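Long-range contacts in alcohol dehydrogenase, zinc-containing (Thermotoga maritima, PDB 1VJ0), which probably acts as a zinc-dependent oxidoreductase of the medium-chain alcohol dehydrogenase type, binding one zinc at the presumed active site and another in a four-cysteine site: residues A[45-51]-A[80-86]; A[74-79]-A[144-150]; A[102-107]-A[159-165]. All coordinates share one frame; numbering follows the deposited sequence.

Contact 1: residues A[45-51]-A[80-86]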
ATOM      1  N   ILE A  45      10.871  29.851 -19.655  1.00 26.21           N
ATOM      2  CA  ILE A  45      12.063  29.303 -20.256  1.00 26.68           C
ATOM      3  C   ILE A  45      11.903  29.227 -21.787  1.00 25.62           C
ATOM      4  O   ILE A  45      10.979  28.591 -22.280  1.00 27.25           O
ATOM      5  CB  ILE A  45      12.379  27.865 -19.707  1.00 26.47           C
ATOM      6  CG1 ILE A  45      12.430  27.888 -18.182  1.00 29.12           C
ATOM      7  CG2 ILE A  45      13.724  27.404 -20.254  1.00 28.52           C
ATOM      8  CD1 ILE A  45      11.086  27.596 -17.446  1.00 30.04           C
ATOM      9  N   LEU A  46      12.765  29.913 -22.515  1.00 25.30           N
ATOM     10  CA  LEU A  46      12.753  29.800 -23.970  1.00 25.71           C
ATOM     11  C   LEU A  46      13.623  28.631 -24.356  1.00 24.39           C
ATOM     12  O   LEU A  46      14.818  28.593 -23.990  1.00 26.07           O
ATOM     13  CB  LEU A  46      13.277  31.070 -24.593  1.00 26.36           C
ATOM     14  CG  LEU A  46      13.234  31.172 -26.114  1.00 27.21           C
ATOM     15  CD1 LEU A  46      11.850  30.932 -26.705  1.00 28.76           C
ATOM     16  CD2 LEU A  46      13.762  32.585 -26.492  1.00 27.19           C
ATOM     17  N   VAL A  47      13.050  27.699 -25.087  1.00 23.64           N
ATOM     18  CA  VAL A  47      13.690  26.432 -25.414  1.00 25.11           C
ATOM     19  C   VAL A  47      13.748  26.250 -26.923  1.00 25.84           C
ATOM     20  O   VAL A  47      12.744  26.441 -27.614  1.00 27.21           O
ATOM     21  CB  VAL A  47      12.948  25.240 -24.736  1.00 25.04           C
ATOM     22  CG1 VAL A  47      13.585  23.877 -25.090  1.00 27.18           C
ATOM     23  CG2 VAL A  47      12.923  25.450 -23.223  1.00 28.26           C
ATOM     24  N   GLU A  48      14.929  25.915 -27.410  1.00 25.56           N
ATOM     25  CA  GLU A  48      15.131  25.458 -28.777  1.00 27.09           C
ATOM     26  C   GLU A  48      14.748  23.987 -28.867  1.00 26.26           C
ATOM     27  O   GLU A  48      15.321  23.135 -28.161  1.00 27.51           O
ATOM     28  CB  GLU A  48      16.613  25.640 -29.159  1.00 26.76           C
ATOM     29  CG  GLU A  48      16.922  25.155 -30.577  1.00 28.11           C
ATOM     30  CD  GLU A  48      18.393  24.931 -30.853  1.00 31.18           C
ATOM     31  OE1 GLU A  48      19.252  25.168 -29.954  1.00 34.70           O
ATOM     32  OE2 GLU A  48      18.658  24.466 -31.988  1.00 32.44           O
ATOM     33  N   ILE A  49      13.753  23.668 -29.678  1.00 25.71           N
ATOM     34  CA  ILE A  49      13.346  22.259 -29.866  1.00 26.48           C
ATOM     35  C   ILE A  49      14.415  21.507 -30.651  1.00 27.75           C
ATOM     36  O   ILE A  49      14.824  21.969 -31.706  1.00 27.80           O
ATOM     37  CB  ILE A  49      11.968  22.149 -30.566  1.00 25.63           C
ATOM     38  CG1 ILE A  49      10.828  22.722 -29.695  1.00 26.62           C
ATOM     39  CG2 ILE A  49      11.650  20.726 -31.002  1.00 26.45           C
ATOM     40  CD1 ILE A  49      10.496  21.872 -28.463  1.00 25.92           C
ATOM     41  N   LEU A  50      14.861  20.357 -30.120  1.00 27.65           N
ATOM     42  CA  LEU A  50      15.750  19.459 -30.839  1.00 28.19           C
ATOM     43  C   LEU A  50      15.065  18.183 -31.316  1.00 28.36           C
ATOM     44  O   LEU A  50      15.445  17.642 -32.353  1.00 29.64           O
ATOM     45  CB  LEU A  50      17.024  19.146 -30.029  1.00 27.55           C
ATOM     46  CG  LEU A  50      17.853  20.332 -29.576  1.00 28.88           C
ATOM     47  CD1 LEU A  50      18.813  19.982 -28.427  1.00 28.49           C
ATOM     48  CD2 LEU A  50      18.563  20.925 -30.790  1.00 29.99           C
ATOM     49  N   SER A  51      14.093  17.699 -30.577  1.00 28.93           N
ATOM     50  CA  SER A  51      13.286  16.538 -30.966  1.00 29.53           C
ATOM     51  C   SER A  51      11.832  16.792 -30.622  1.00 29.36           C
ATOM     52  O   SER A  51      11.541  17.220 -29.496  1.00 30.99           O
ATOM     53  CB  SER A  51      13.709  15.298 -30.164  1.00 29.93           C
ATOM     54  OG  SER A  51      15.088  15.062 -30.188  1.00 33.73           O
ATOM     55  N   ALA A  80      12.010  17.534 -26.544  1.00 30.34           N
ATOM     56  CA  ALA A  80      13.289  17.696 -25.837  1.00 29.93           C
ATOM     57  C   ALA A  80      14.001  18.818 -26.506  1.00 29.55           C
ATOM     58  O   ALA A  80      13.863  19.022 -27.715  1.00 29.05           O
ATOM     59  CB  ALA A  80      14.106  16.436 -25.898  1.00 29.79           C
ATOM     60  N   GLY A  81      14.762  19.578 -25.740  1.00 29.03           N
ATOM     61  CA  GLY A  81      15.532  20.650 -26.339  1.00 28.85           C
ATOM     62  C   GLY A  81      16.613  21.280 -25.453  1.00 27.39           C
ATOM     63  O   GLY A  81      17.089  20.698 -24.483  1.00 27.25           O
ATOM     64  N   ARG A  82      16.997  22.473 -25.846  1.00 27.07           N
ATOM     65  CA  ARG A  82      18.098  23.185 -25.295  1.00 27.55           C
ATOM     66  C   ARG A  82      17.642  24.539 -24.806  1.00 27.29           C
ATOM     67  O   ARG A  82      16.965  25.285 -25.537  1.00 26.24           O
ATOM     68  CB  ARG A  82      19.164  23.362 -26.369  1.00 27.31           C
ATOM     69  CG  ARG A  82      20.414  24.043 -25.873  1.00 27.75           C
ATOM     70  CD  ARG A  82      21.425  24.384 -26.947  1.00 34.05           C
ATOM     71  NE  ARG A  82      22.060  23.179 -27.503  1.00 39.31           N
ATOM     72  CZ  ARG A  82      21.975  22.782 -28.781  1.00 43.61           C
ATOM     73  NH1 ARG A  82      21.294  23.478 -29.695  1.00 45.49           N
ATOM     74  NH2 ARG A  82      22.600  21.659 -29.159  1.00 45.94           N
ATOM     75  N   VAL A  83      18.060  24.872 -23.592  1.00 27.70           N
ATOM     76  CA  VAL A  83      17.698  26.153 -22.970  1.00 27.05           C
ATOM     77  C   VAL A  83      18.346  27.292 -23.749  1.00 26.09           C
ATOM     78  O   VAL A  83      19.563  27.307 -23.979  1.00 26.04           O
ATOM     79  CB  VAL A  83      18.088  26.197 -21.446  1.00 26.35           C
ATOM     80  CG1 VAL A  83      17.785  27.537 -20.859  1.00 28.30           C
ATOM     81  CG2 VAL A  83      17.329  25.159 -20.690  1.00 28.18           C
ATOM     82  N   VAL A  84      17.534  28.268 -24.147  1.00 25.34           N
ATOM     83  CA  VAL A  84      18.037  29.474 -24.774  1.00 26.09           C
ATOM     84  C   VAL A  84      18.121  30.563 -23.720  1.00 26.36           C
ATOM     85  O   VAL A  84      19.150  31.187 -23.566  1.00 26.07           O
ATOM     86  CB  VAL A  84      17.155  29.942 -25.989  1.00 26.82           C
ATOM     87  CG1 VAL A  84      17.686  31.253 -26.611  1.00 28.46           C
ATOM     88  CG2 VAL A  84      17.077  28.854 -27.034  1.00 26.47           C
ATOM     89  N   GLU A  85      17.029  30.802 -23.016  1.00 27.14           N
ATOM     90  CA  GLU A  85      17.028  31.775 -21.983  1.00 28.79           C
ATOM     91  C   GLU A  85      15.964  31.473 -20.923  1.00 27.72           C
ATOM     92  O   GLU A  85      15.006  30.749 -21.148  1.00 27.00           O
ATOM     93  CB  GLU A  85      16.919  33.182 -22.593  1.00 30.29           C
ATOM     94  CG  GLU A  85      15.551  33.641 -22.973  1.00 33.54           C
ATOM     95  CD  GLU A  85      15.541  35.024 -23.646  1.00 33.65           C
ATOM     96  OE1 GLU A  85      16.282  35.223 -24.639  1.00 38.45           O
ATOM     97  OE2 GLU A  85      14.773  35.930 -23.169  1.00 41.30           O
ATOM     98  N   VAL A  86      16.215  31.988 -19.738  1.00 27.74           N
ATOM     99  CA  VAL A  86      15.332  31.915 -18.616  1.00 27.77           C
ATOM    100  C   VAL A  86      15.087  33.335 -18.175  1.00 28.16           C
ATOM    101  O   VAL A  86      16.019  34.074 -17.881  1.00 27.14           O
ATOM    102  CB  VAL A  86      15.947  31.180 -17.389  1.00 27.64           C
ATOM    103  CG1 VAL A  86      14.920  31.018 -16.321  1.00 26.72           C
ATOM    104  CG2 VAL A  86      16.504  29.799 -17.780  1.00 30.46           C
TER
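Two antiparallel strands of the GroES-like domain meet here, residues 45-51 and 80-86, and E48 pairs with R82 across them. Both side chains lie alongside each other and point the same way. E48 has its CG anti to the backbone N (chi1 179°), which runs the extended chain out beside that of R82. R82 NH1 donates to E48 OE1 at 2.7 Å, part of a salt bridge. OE1 is met on the syn side, but 32° out of the carboxylate plane. L50 CD1 lies over one face of the guanidinium, 4.2 Å above its plane. The backbones of E48 and R82 hydrogen-bond in both directions.

Two classic beta bulges interrupt the register. In one, L46 O accepts from both V84 N (2.7 Å) and E85 N (3.3 Å). In the other, A80 O accepts from L50 N (2.9 Å) and S51 N (3.2 Å). The first bulge sets V84 beside L46, with V84 CB 4.1 Å from L46 CG. E85 CG packs on L46 CB at 3.8 Å. G81 is tightly placed: a side chain there would run into E48 O and V47 CG1. On the face of I45, V47 and V83, I45 CG2 touches V83 CG1. V47 also packs on I104 and I153 of neighbouring strands. S51 OG is hydrogen-bonded to D171 OD1 of helix 170-188.

Contact 2: residues A[74-79]-A[144-150]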
ATOM      1  N   ILE A  74      -0.268  25.314 -32.313  1.00 25.43           N
ATOM      2  CA  ILE A  74       0.918  24.534 -32.623  1.00 25.56           C
ATOM      3  C   ILE A  74       0.885  23.186 -31.853  1.00 25.95           C
ATOM      4  O   ILE A  74       1.034  23.119 -30.628  1.00 25.18           O
ATOM      5  CB  ILE A  74       2.206  25.331 -32.347  1.00 25.74           C
ATOM      6  CG1 ILE A  74       2.268  26.621 -33.189  1.00 25.28           C
ATOM      7  CG2 ILE A  74       3.409  24.454 -32.612  1.00 25.57           C
ATOM      8  CD1 ILE A  74       3.205  27.706 -32.649  1.00 26.06           C
ATOM      9  N   LEU A  75       0.714  22.101 -32.605  1.00 26.02           N
ATOM     10  CA  LEU A  75       0.634  20.786 -32.019  1.00 25.42           C
ATOM     11  C   LEU A  75       2.009  20.372 -31.550  1.00 26.07           C
ATOM     12  O   LEU A  75       3.007  21.102 -31.780  1.00 24.57           O
ATOM     13  CB  LEU A  75       0.076  19.770 -33.013  1.00 25.99           C
ATOM     14  CG  LEU A  75      -1.355  19.977 -33.483  1.00 26.70           C
ATOM     15  CD1 LEU A  75      -1.615  19.099 -34.684  1.00 29.38           C
ATOM     16  CD2 LEU A  75      -2.329  19.691 -32.386  1.00 26.17           C
ATOM     17  N   GLY A  76       2.048  19.196 -30.911  1.00 26.10           N
ATOM     18  CA  GLY A  76       3.295  18.572 -30.482  1.00 26.51           C
ATOM     19  C   GLY A  76       3.416  18.693 -28.981  1.00 26.45           C
ATOM     20  O   GLY A  76       3.698  19.769 -28.482  1.00 26.55           O
ATOM     21  N   HIS A  77       3.195  17.598 -28.268  1.00 26.87           N
ATOM     22  CA  HIS A  77       3.280  17.589 -26.801  1.00 28.08           C
ATOM     23  C   HIS A  77       4.421  16.698 -26.274  1.00 29.64           C
ATOM     24  O   HIS A  77       4.517  16.424 -25.064  1.00 29.40           O
ATOM     25  CB  HIS A  77       1.926  17.169 -26.228  1.00 28.99           C
ATOM     26  CG  HIS A  77       1.433  15.853 -26.734  1.00 28.25           C
ATOM     27  ND1 HIS A  77       0.622  15.736 -27.846  1.00 27.63           N
ATOM     28  CD2 HIS A  77       1.621  14.591 -26.265  1.00 29.55           C
ATOM     29  CE1 HIS A  77       0.356  14.455 -28.059  1.00 29.47           C
ATOM     30  NE2 HIS A  77       0.954  13.741 -27.115  1.00 30.82           N
ATOM     31  N   GLU A  78       5.261  16.223 -27.194  1.00 29.78           N
ATOM     32  CA  GLU A  78       6.404  15.377 -26.880  1.00 31.38           C
ATOM     33  C   GLU A  78       7.668  16.126 -27.393  1.00 31.15           C
ATOM     34  O   GLU A  78       7.907  16.209 -28.615  1.00 29.23           O
ATOM     35  CB  GLU A  78       6.267  14.044 -27.655  1.00 32.75           C
ATOM     36  CG  GLU A  78       5.095  13.128 -27.239  1.00 35.73           C
ATOM     37  CD  GLU A  78       4.813  11.955 -28.206  1.00 34.04           C
ATOM     38  OE1 GLU A  78       5.710  11.306 -28.808  1.00 39.20           O
ATOM     39  OE2 GLU A  78       3.653  11.672 -28.382  1.00 41.63           O
ATOM     40  N   GLY A  79       8.492  16.610 -26.463  1.00 30.71           N
ATOM     41  CA  GLY A  79       9.629  17.421 -26.784  1.00 31.58           C
ATOM     42  C   GLY A  79      10.873  17.289 -25.917  1.00 31.46           C
ATOM     43  O   GLY A  79      10.814  16.927 -24.735  1.00 32.38           O
ATOM     44  N   HIS A 144       2.969  32.840 -28.272  1.00 27.99           N
ATOM     45  CA  HIS A 144       2.545  31.920 -29.369  1.00 28.07           C
ATOM     46  C   HIS A 144       3.010  30.466 -29.310  1.00 27.25           C
ATOM     47  O   HIS A 144       2.222  29.551 -29.590  1.00 26.60           O
ATOM     48  CB  HIS A 144       2.950  32.468 -30.736  1.00 27.75           C
ATOM     49  CG  HIS A 144       2.548  33.893 -30.967  1.00 28.11           C
ATOM     50  ND1 HIS A 144       1.225  34.292 -31.019  1.00 26.83           N
ATOM     51  CD2 HIS A 144       3.293  35.016 -31.172  1.00 29.61           C
ATOM     52  CE1 HIS A 144       1.171  35.604 -31.221  1.00 28.89           C
ATOM     53  NE2 HIS A 144       2.407  36.066 -31.326  1.00 28.01           N
ATOM     54  N   LEU A 145       4.284  30.259 -28.970  1.00 27.15           N
ATOM     55  CA  LEU A 145       4.971  28.961 -29.106  1.00 27.36           C
ATOM     56  C   LEU A 145       4.679  28.048 -27.926  1.00 27.25           C
ATOM     57  O   LEU A 145       5.460  27.976 -26.950  1.00 25.29           O
ATOM     58  CB  LEU A 145       6.498  29.200 -29.275  1.00 27.07           C
ATOM     59  CG  LEU A 145       6.903  30.165 -30.399  1.00 30.09           C
ATOM     60  CD1 LEU A 145       8.380  30.411 -30.399  1.00 29.39           C
ATOM     61  CD2 LEU A 145       6.419  29.684 -31.788  1.00 29.56           C
ATOM     62  N   ARG A 146       3.541  27.338 -28.015  1.00 27.01           N
ATOM     63  CA  ARG A 146       3.053  26.532 -26.900  1.00 27.07           C
ATOM     64  C   ARG A 146       2.899  25.059 -27.306  1.00 27.36           C
ATOM     65  O   ARG A 146       2.154  24.308 -26.676  1.00 27.34           O
ATOM     66  CB  ARG A 146       1.749  27.078 -26.330  1.00 26.76           C
ATOM     67  CG  ARG A 146       1.847  28.462 -25.727  1.00 28.81           C
ATOM     68  CD  ARG A 146       2.923  28.640 -24.694  1.00 29.54           C
ATOM     69  NE  ARG A 146       2.708  29.908 -23.970  1.00 31.51           N
ATOM     70  CZ  ARG A 146       3.344  30.249 -22.864  1.00 30.90           C
ATOM     71  NH1 ARG A 146       4.264  29.446 -22.348  1.00 32.30           N
ATOM     72  NH2 ARG A 146       3.083  31.407 -22.292  1.00 32.58           N
ATOM     73  N   GLY A 147       3.655  24.665 -28.329  1.00 26.72           N
ATOM     74  CA  GLY A 147       3.686  23.301 -28.816  1.00 27.30           C
ATOM     75  C   GLY A 147       5.053  22.981 -29.415  1.00 27.12           C
ATOM     76  O   GLY A 147       5.833  23.890 -29.652  1.00 27.00           O
ATOM     77  N   CYS A 148       5.330  21.691 -29.630  1.00 26.36           N
ATOM     78  CA  CYS A 148       6.658  21.261 -30.026  1.00 26.56           C
ATOM     79  C   CYS A 148       6.913  21.200 -31.536  1.00 26.85           C
ATOM     80  O   CYS A 148       8.061  21.023 -31.935  1.00 24.69           O
ATOM     81  CB  CYS A 148       6.945  19.887 -29.418  1.00 27.92           C
ATOM     82  SG  CYS A 148       6.983  19.959 -27.614  1.00 31.04           S
ATOM     83  N   TYR A 149       5.857  21.327 -32.370  1.00 25.60           N
ATOM     84  CA  TYR A 149       6.037  21.391 -33.827  1.00 25.48           C
ATOM     85  C   TYR A 149       6.489  22.813 -34.194  1.00 25.74           C
ATOM     86  O   TYR A 149       5.807  23.562 -34.941  1.00 25.78           O
ATOM     87  CB  TYR A 149       4.754  21.095 -34.585  1.00 25.41           C
ATOM     88  CG  TYR A 149       4.160  19.687 -34.566  1.00 27.21           C
ATOM     89  CD1 TYR A 149       4.521  18.727 -33.633  1.00 26.81           C
ATOM     90  CD2 TYR A 149       3.196  19.344 -35.527  1.00 27.20           C
ATOM     91  CE1 TYR A 149       3.895  17.468 -33.619  1.00 24.89           C
ATOM     92  CE2 TYR A 149       2.581  18.133 -35.519  1.00 27.87           C
ATOM     93  CZ  TYR A 149       2.947  17.184 -34.574  1.00 26.49           C
ATOM     94  OH  TYR A 149       2.309  15.977 -34.577  1.00 26.85           O
ATOM     95  N   SER A 150       7.696  23.129 -33.740  1.00 25.65           N
ATOM     96  CA  SER A 150       8.202  24.462 -33.736  1.00 25.28           C
ATOM     97  C   SER A 150       9.718  24.391 -33.527  1.00 25.02           C
ATOM     98  O   SER A 150      10.280  23.402 -32.999  1.00 25.24           O
ATOM     99  CB  SER A 150       7.532  25.231 -32.571  1.00 25.61           C
ATOM    100  OG  SER A 150       7.966  26.562 -32.485  1.00 24.28           O
TER
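The ring of Y149 lies with one face against the peptide between L75 and G76. L75 C sits 3.6 Å above the ring plane, offset toward the rim. L75 CB makes a CH-pi contact over the Y149 ring, 4.0 Å from its centroid. G76 CA touches Y149 CE1 at 3.4 Å. CG of Y149 stands anti to its own carbonyl carbon (chi1 -69°), which swings the ring back over residues 75 and 76. Y149 N donates to L75 O at 2.9 Å. C148 N donates to G76 O at 2.8 Å, tilted 26° from the carbonyl plane. The glycines allow this closeness. A side chain on G76 would strike Y149 CD1, and one on G147 would strike I74 O, which instead meets G147 CA at 3.2 Å.

I74 extends the apolar side: its CG2 packs against Y149 O and CB, and its CD1 reaches L145 CD2. C148 SG lies 3.8 Å from G79 CA. Y149 OH bonds to D58 of helix 56-62. Without the ring, as with an alanine at Y149, a gap is likely to open over the L75-G76 peptide and D58 would lose this partner. Directly after this peptide come H77 and E78, which bind zinc together with C55 and C178. E78 OE1 also forms a salt bridge with K373. The contact joins the chain at the start of strand 78-86, which carries these zinc ligands, to the loop ahead of strand 152-155.

Contact 3: residues A[102-107]-A[159-165]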
ATOM      1  N   ASP A 102      21.828  24.292 -21.531  1.00 26.66           N
ATOM      2  CA  ASP A 102      21.384  23.042 -20.919  1.00 26.12           C
ATOM      3  C   ASP A 102      20.421  22.263 -21.807  1.00 26.42           C
ATOM      4  O   ASP A 102      19.543  22.849 -22.442  1.00 24.22           O
ATOM      5  CB  ASP A 102      20.685  23.274 -19.580  1.00 26.02           C
ATOM      6  CG  ASP A 102      21.647  23.705 -18.476  1.00 28.97           C
ATOM      7  OD1 ASP A 102      22.872  23.539 -18.613  1.00 28.58           O
ATOM      8  OD2 ASP A 102      21.255  24.244 -17.426  1.00 30.80           O
ATOM      9  N   LEU A 103      20.559  20.937 -21.803  1.00 25.88           N
ATOM     10  CA  LEU A 103      19.596  20.051 -22.474  1.00 26.29           C
ATOM     11  C   LEU A 103      18.584  19.683 -21.448  1.00 26.36           C
ATOM     12  O   LEU A 103      18.934  19.410 -20.288  1.00 27.33           O
ATOM     13  CB  LEU A 103      20.270  18.806 -23.055  1.00 25.97           C
ATOM     14  CG  LEU A 103      21.395  19.082 -24.064  1.00 27.93           C
ATOM     15  CD1 LEU A 103      22.097  17.816 -24.466  1.00 30.26           C
ATOM     16  CD2 LEU A 103      20.882  19.797 -25.304  1.00 28.34           C
ATOM     17  N   ILE A 104      17.321  19.701 -21.856  1.00 26.74           N
ATOM     18  CA  ILE A 104      16.222  19.375 -20.976  1.00 27.46           C
ATOM     19  C   ILE A 104      15.132  18.568 -21.634  1.00 27.46           C
ATOM     20  O   ILE A 104      14.955  18.579 -22.864  1.00 26.98           O
ATOM     21  CB  ILE A 104      15.612  20.683 -20.363  1.00 28.51           C
ATOM     22  CG1 ILE A 104      14.959  21.575 -21.437  1.00 27.45           C
ATOM     23  CG2 ILE A 104      16.672  21.406 -19.598  1.00 27.14           C
ATOM     24  CD1 ILE A 104      14.042  22.693 -20.837  1.00 28.42           C
ATOM     25  N   VAL A 105      14.391  17.865 -20.787  1.00 27.14           N
ATOM     26  CA  VAL A 105      13.087  17.383 -21.123  1.00 27.09           C
ATOM     27  C   VAL A 105      12.129  17.874 -20.023  1.00 27.90           C
ATOM     28  O   VAL A 105      12.561  18.388 -18.983  1.00 28.24           O
ATOM     29  CB  VAL A 105      13.021  15.851 -21.275  1.00 28.09           C
ATOM     30  CG1 VAL A 105      13.828  15.426 -22.444  1.00 31.14           C
ATOM     31  CG2 VAL A 105      13.515  15.128 -20.000  1.00 28.29           C
ATOM     32  N   TRP A 106      10.830  17.774 -20.291  1.00 26.63           N
ATOM     33  CA  TRP A 106       9.854  18.339 -19.404  1.00 27.35           C
ATOM     34  C   TRP A 106       8.543  17.604 -19.467  1.00 27.41           C
ATOM     35  O   TRP A 106       8.194  16.933 -20.461  1.00 25.98           O
ATOM     36  CB  TRP A 106       9.619  19.842 -19.712  1.00 26.96           C
ATOM     37  CG  TRP A 106       9.154  20.117 -21.113  1.00 27.82           C
ATOM     38  CD1 TRP A 106       7.854  20.227 -21.533  1.00 28.78           C
ATOM     39  CD2 TRP A 106       9.963  20.324 -22.290  1.00 27.68           C
ATOM     40  NE1 TRP A 106       7.811  20.476 -22.879  1.00 28.51           N
ATOM     41  CE2 TRP A 106       9.085  20.530 -23.373  1.00 28.29           C
ATOM     42  CE3 TRP A 106      11.329  20.345 -22.533  1.00 26.04           C
ATOM     43  CZ2 TRP A 106       9.533  20.757 -24.672  1.00 28.15           C
ATOM     44  CZ3 TRP A 106      11.779  20.558 -23.832  1.00 29.34           C
ATOM     45  CH2 TRP A 106      10.876  20.764 -24.887  1.00 27.93           C
ATOM     46  N   ASN A 107       7.798  17.738 -18.390  1.00 27.57           N
ATOM     47  CA  ASN A 107       6.424  17.196 -18.347  1.00 29.26           C
ATOM     48  C   ASN A 107       5.515  18.122 -19.197  1.00 29.55           C
ATOM     49  O   ASN A 107       5.430  19.339 -18.970  1.00 29.87           O
ATOM     50  CB  ASN A 107       5.947  17.104 -16.861  1.00 29.27           C
ATOM     51  CG  ASN A 107       4.576  16.449 -16.682  1.00 30.08           C
ATOM     52  OD1 ASN A 107       3.826  16.216 -17.649  1.00 34.12           O
ATOM     53  ND2 ASN A 107       4.243  16.138 -15.414  1.00 32.04           N
ATOM     54  N   THR A 159       6.297  24.677 -15.255  1.00 28.64           N
ATOM     55  CA  THR A 159       6.694  23.442 -15.880  1.00 28.58           C
ATOM     56  C   THR A 159       7.736  22.635 -15.046  1.00 29.08           C
ATOM     57  O   THR A 159       8.796  23.156 -14.602  1.00 28.82           O
ATOM     58  CB  THR A 159       7.361  23.727 -17.245  1.00 28.58           C
ATOM     59  OG1 THR A 159       6.532  24.570 -18.053  1.00 28.11           O
ATOM     60  CG2 THR A 159       7.567  22.431 -18.025  1.00 28.42           C
ATOM     61  N   ASP A 160       7.464  21.342 -14.931  1.00 29.39           N
ATOM     62  CA  ASP A 160       8.451  20.413 -14.377  1.00 29.51           C
ATOM     63  C   ASP A 160       9.462  20.007 -15.435  1.00 28.60           C
ATOM     64  O   ASP A 160       9.144  19.435 -16.478  1.00 27.33           O
ATOM     65  CB  ASP A 160       7.760  19.211 -13.750  1.00 30.74           C
ATOM     66  CG  ASP A 160       6.782  19.633 -12.637  1.00 32.82           C
ATOM     67  OD1 ASP A 160       7.109  20.503 -11.806  1.00 34.25           O
ATOM     68  OD2 ASP A 160       5.642  19.191 -12.572  1.00 33.63           O
ATOM     69  N   VAL A 161      10.724  20.310 -15.120  1.00 28.89           N
ATOM     70  CA  VAL A 161      11.821  20.122 -16.034  1.00 29.35           C
ATOM     71  C   VAL A 161      12.845  19.190 -15.403  1.00 29.31           C
ATOM     72  O   VAL A 161      13.066  19.173 -14.168  1.00 27.44           O
ATOM     73  CB  VAL A 161      12.468  21.497 -16.348  1.00 29.97           C
ATOM     74  CG1 VAL A 161      13.621  21.337 -17.310  1.00 29.76           C
ATOM     75  CG2 VAL A 161      11.406  22.476 -16.913  1.00 29.99           C
ATOM     76  N   LEU A 162      13.528  18.453 -16.275  1.00 29.84           N
ATOM     77  CA  LEU A 162      14.677  17.653 -15.896  1.00 29.85           C
ATOM     78  C   LEU A 162      15.808  17.906 -16.923  1.00 29.90           C
ATOM     79  O   LEU A 162      15.586  17.746 -18.103  1.00 27.13           O
ATOM     80  CB  LEU A 162      14.263  16.196 -15.961  1.00 31.10           C
ATOM     81  CG  LEU A 162      14.914  15.123 -15.119  1.00 34.11           C
ATOM     82  CD1 LEU A 162      14.933  15.516 -13.638  1.00 37.53           C
ATOM     83  CD2 LEU A 162      14.182  13.768 -15.296  1.00 33.05           C
ATOM     84  N   LYS A 163      16.974  18.329 -16.427  1.00 28.37           N
ATOM     85  CA  LYS A 163      18.209  18.430 -17.168  1.00 29.84           C
ATOM     86  C   LYS A 163      18.686  17.040 -17.531  1.00 29.31           C
ATOM     87  O   LYS A 163      18.655  16.130 -16.691  1.00 28.15           O
ATOM     88  CB  LYS A 163      19.330  19.011 -16.311  1.00 29.78           C
ATOM     89  CG  LYS A 163      19.550  20.446 -16.426  1.00 33.63           C
ATOM     90  CD  LYS A 163      20.612  20.927 -15.424  1.00 32.45           C
ATOM     91  CE  LYS A 163      22.007  20.722 -15.972  1.00 33.60           C
ATOM     92  NZ  LYS A 163      23.003  21.211 -14.931  1.00 34.43           N
ATOM     93  N   VAL A 164      19.162  16.909 -18.767  1.00 28.84           N
ATOM     94  CA  VAL A 164      19.743  15.674 -19.251  1.00 28.70           C
ATOM     95  C   VAL A 164      21.112  15.994 -19.811  1.00 29.91           C
ATOM     96  O   VAL A 164      21.557  17.156 -19.795  1.00 29.14           O
ATOM     97  CB  VAL A 164      18.843  14.969 -20.293  1.00 28.45           C
ATOM     98  CG1 VAL A 164      17.528  14.532 -19.688  1.00 31.19           C
ATOM     99  CG2 VAL A 164      18.627  15.850 -21.537  1.00 29.54           C
ATOM    100  N   SER A 165      21.833  14.980 -20.284  1.00 31.56           N
ATOM    101  CA  SER A 165      23.176  15.194 -20.803  1.00 32.10           C
ATOM    102  C   SER A 165      23.292  14.856 -22.280  1.00 32.97           C
ATOM    103  O   SER A 165      22.356  14.342 -22.892  1.00 31.98           O
ATOM    104  CB  SER A 165      24.152  14.331 -20.049  1.00 33.05           C
ATOM    105  OG  SER A 165      24.107  13.011 -20.550  1.00 35.54           O
TER
HETATM  106  O   HOH W   1      22.596  23.801 -15.178  1.00 36.78           O
HETATM  107  O   HOH W   2      22.335  19.764 -19.848  0.50 18.08           O
HETATM  108  O   HOH W   3       5.031  20.305 -16.371  1.00 22.05           O
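I104 and V161 come together through the first torsion of I104. Its CG1 sits between its backbone N and carbonyl carbon (chi1 65°), which leaves CB and CG2 facing V161. V161 CG1 reaches I104 CB at 3.7 Å and also touches I104 CG2 and CD1. W106 has a chi1 of 59°, which turns its indole away from the partner strand. Its CB still packs on T159 CG2 at 3.7 Å. On the other face V105 CG2 meets V164 CG1, the two side chains crossing at about a right angle. L103 CB touches V164 CG2 there.

The backbones form an antiparallel pair. V105 and L162 bond to each other in both directions. L162 N to V105 O is nearly straight, 175° at the hydrogen. V164 N donates to L103 O, but from above the carbonyl plane. N107 N donates to D160 O at 2.9 Å.

Water joins the segments at three points. D102 OD2 and K163 NZ are 4.3 Å apart, too far for a salt bridge. One water spans them, donating to D102 OD2 at 2.7 Å and accepting from K163 NZ at 2.6 Å. A second links L103 N with V164 O, and a third N107 O with D160 N. K163 also has a salt bridge to E96, and D102 OD1 one to K99. D160 OD2 hydrogen-bonds T329, and its OD1 forms a salt bridge to K119 of the second subunit. Strand 103-106 lies between strands 161-164 and 78-86, and its I104 and W106 pack on V47 of strand 45-54 and L155 of strand 152-155.

All three contacts lie in the GroES-like part. Contact 1 and contact 3 are antiparallel pairs of one sheet. Strand 78-86 bonds on to strand 103-106, through G81 O with I104 N and V83 N with D102 O. Contact 2 uses the start of strand 78-86 but meets a loop. Contacts 2 and 3 are buried, while contact 1 is only partly buried. Chemistry follows place: a direct salt bridge between partly exposed side chains in contact 1, a water-spanned charge pair in contact 3, and ring-on-peptide packing beside the zinc ligands in contact 2. The W106 indole joins them, touching C148, G79 and G81.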